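Local coordinates for protein-arginine-phosphatase (Geobacillus stearothermophilus, PDB 4PIC), which removes phosphate from phosphorylated arginine residues in proteins and shows almost no activity against phosphotyrosine peptides, at residues Ala40-Ala46 / His63-Gln67. Residues are numbered along the deposited sequence; the frame is centred on the assembly and turned at random.
Sequences AAEGSEA and HRSSQ
His63 meets Ala46 at one end of a loop-against-loop contact in the low molecular weight phosphatase fold, where the connection between strand 31-37 and helix 48-56 runs antiparallel to the loop leading into helix 70-75. With CG anti to the backbone N (chi1 175°), the His63 ring turns its edge to the backbone: CD2 lies 3.6 Å from Ala46 N. NE2 is hydrogen-bonded to the carbonyl oxygen of Asn12, a residue that by similarity binds substrate, so the ring links this loop to the phosphate-binding loop. A water joins His63 O, Ala46 N and Glu45 OE1.

Arg64 and Glu45 extend side by side. Glu45 CG meets the edge of the Arg64 guanidinium, 3.2 Å from Arg64 NH2, whereas Glu45 OE1 is far off that plane, so that no N-H points at it and the salt bridge is long; Lys51 supplies the second positive charge.

Ser65 illustrates how one serine can join two irregular backbones. Ser65 N donates to Ser44 O and Ser65 O accepts from Gly43 N, each at 2.8 Å, and its buried hydroxyl donates to Ala41 O (2.6 Å), from above the carbonyl plane, while accepting from Ser44 N. A chi1 of 69° places OG between these two partners.

Glu42 OE2 rests against Ser66, 3.6 Å from its CA, and Ser66 N is hydrogen-bonded to Asn12 OD1. The Glu42 and Gln67 side chains cross at about a right angle: Gln67 N reaches Glu42 OE1 from above the carboxylate plane, a water bridges Glu42 OE2 to Gln67 O, and Gln67 OE1 accepts a hydrogen bond from Ala40 N at 2.9 Å.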
loop_
_atom_site.group_PDB
_atom_site.type_symbol
_atom_site.label_atom_id
_atom_site.label_comp_id
_atom_site.label_asym_id
_atom_site.label_seq_id
_atom_site.Cartn_x
_atom_site.Cartn_y
_atom_site.Cartn_z
ATOM N N ALA A 40 -4.244 1.640 5.801
ATOM C CA ALA A 40 -4.929 2.631 6.622
ATOM C C ALA A 40 -5.185 2.133 8.027
ATOM O O ALA A 40 -5.397 0.931 8.249
ATOM C CB ALA A 40 -6.257 3.009 5.954
ATOM N N ALA A 41 -5.179 3.072 8.968
ATOM C CA ALA A 41 -5.609 2.797 10.331
ATOM C C ALA A 41 -7.134 2.695 10.390
ATOM O O ALA A 41 -7.843 3.158 9.484
ATOM C CB ALA A 41 -5.121 3.880 11.258
ATOM N N GLU A 42 -7.642 2.077 11.452
ATOM C CA GLU A 42 -9.076 1.952 11.657
ATOM C C GLU A 42 -9.561 3.070 12.579
ATOM O O GLU A 42 -8.938 3.349 13.605
ATOM C CB GLU A 42 -9.396 0.594 12.289
ATOM C CG GLU A 42 -10.657 -0.065 11.755
ATOM C CD GLU A 42 -10.481 -0.630 10.357
ATOM O OE1 GLU A 42 -9.326 -0.727 9.884
ATOM O OE2 GLU A 42 -11.498 -0.985 9.730
ATOM N N GLY A 43 -10.650 3.729 12.200
ATOM C CA GLY A 43 -11.317 4.658 13.100
ATOM C C GLY A 43 -10.848 6.102 13.084
ATOM O O GLY A 43 -11.279 6.907 13.917
ATOM N N SER A 44 -9.973 6.452 12.144
ATOM C CA SER A 44 -9.496 7.829 12.040
ATOM C C SER A 44 -10.526 8.746 11.377
ATOM O O SER A 44 -11.254 8.324 10.489
ATOM C CB SER A 44 -8.190 7.897 11.256
ATOM O OG SER A 44 -7.120 7.335 11.990
ATOM N N GLU A 45 -10.568 10.002 11.813
ATOM C CA GLU A 45 -11.422 10.998 11.181
ATOM C C GLU A 45 -10.868 11.354 9.806
ATOM O O GLU A 45 -9.677 11.155 9.543
ATOM C CB GLU A 45 -11.453 12.269 12.030
ATOM C CG GLU A 45 -12.037 12.105 13.419
ATOM C CD GLU A 45 -13.217 13.022 13.645
ATOM O OE1 GLU A 45 -14.139 13.013 12.805
ATOM O OE2 GLU A 45 -13.222 13.765 14.649
ATOM N N ALA A 46 -11.725 11.887 8.935
ATOM C CA ALA A 46 -11.233 12.545 7.734
ATOM C C ALA A 46 -10.323 13.679 8.190
ATOM O O ALA A 46 -10.517 14.246 9.278
ATOM C CB ALA A 46 -12.393 13.086 6.907
ATOM N N HIS A 63 -17.099 10.281 9.258
ATOM C CA HIS A 63 -16.212 9.344 8.585
ATOM C C HIS A 63 -15.314 8.660 9.600
ATOM O O HIS A 63 -14.756 9.318 10.486
ATOM C CB HIS A 63 -15.332 10.036 7.547
ATOM C CG HIS A 63 -14.324 9.118 6.925
ATOM N ND1 HIS A 63 -14.675 8.132 6.031
ATOM C CD2 HIS A 63 -12.986 9.006 7.107
ATOM C CE1 HIS A 63 -13.592 7.463 5.670
ATOM N NE2 HIS A 63 -12.556 7.978 6.305
ATOM N N ARG A 64 -15.182 7.341 9.460
ATOM C CA ARG A 64 -14.183 6.563 10.194
ATOM C C ARG A 64 -13.351 5.812 9.175
ATOM O O ARG A 64 -13.904 5.065 8.369
ATOM C CB ARG A 64 -14.845 5.519 11.098
ATOM C CG ARG A 64 -16.133 5.949 11.770
ATOM C CD ARG A 64 -15.871 6.523 13.142
ATOM N NE ARG A 64 -14.883 7.596 13.099
ATOM C CZ ARG A 64 -14.772 8.549 14.013
ATOM N NH1 ARG A 64 -15.593 8.574 15.053
ATOM N NH2 ARG A 64 -13.843 9.485 13.881
ATOM N N SER A 65 -12.031 5.984 9.219
ATOM C CA SER A 65 -11.162 5.300 8.260
ATOM C C SER A 65 -11.230 3.782 8.415
ATOM O O SER A 65 -11.477 3.270 9.514
ATOM C CB SER A 65 -9.720 5.782 8.388
ATOM O OG SER A 65 -9.122 5.368 9.608
ATOM N N SER A 66 -11.052 3.075 7.301
ATOM C CA SER A 66 -11.083 1.617 7.283
ATOM C C SER A 66 -9.957 1.098 6.405
ATOM O O SER A 66 -9.707 1.632 5.328
ATOM C CB SER A 66 -12.403 1.100 6.701
ATOM O OG SER A 66 -13.525 1.713 7.299
ATOM N N GLN A 67 -9.279 0.054 6.873
ATOM C CA GLN A 67 -8.358 -0.688 6.023
ATOM C C GLN A 67 -9.134 -1.522 5.010
ATOM O O GLN A 67 -10.046 -2.272 5.374
ATOM C CB GLN A 67 -7.473 -1.597 6.882
ATOM C CG GLN A 67 -6.662 -2.627 6.103
ATOM C CD GLN A 67 -5.650 -1.998 5.166
ATOM O OE1 GLN A 67 -4.858 -1.143 5.572
ATOM N NE2 GLN A 67 -5.669 -2.428 3.902
HETATM O O HOH W 1 -11.163 -2.713 7.807
HETATM O O HOH W 2 -14.347 12.396 9.994
#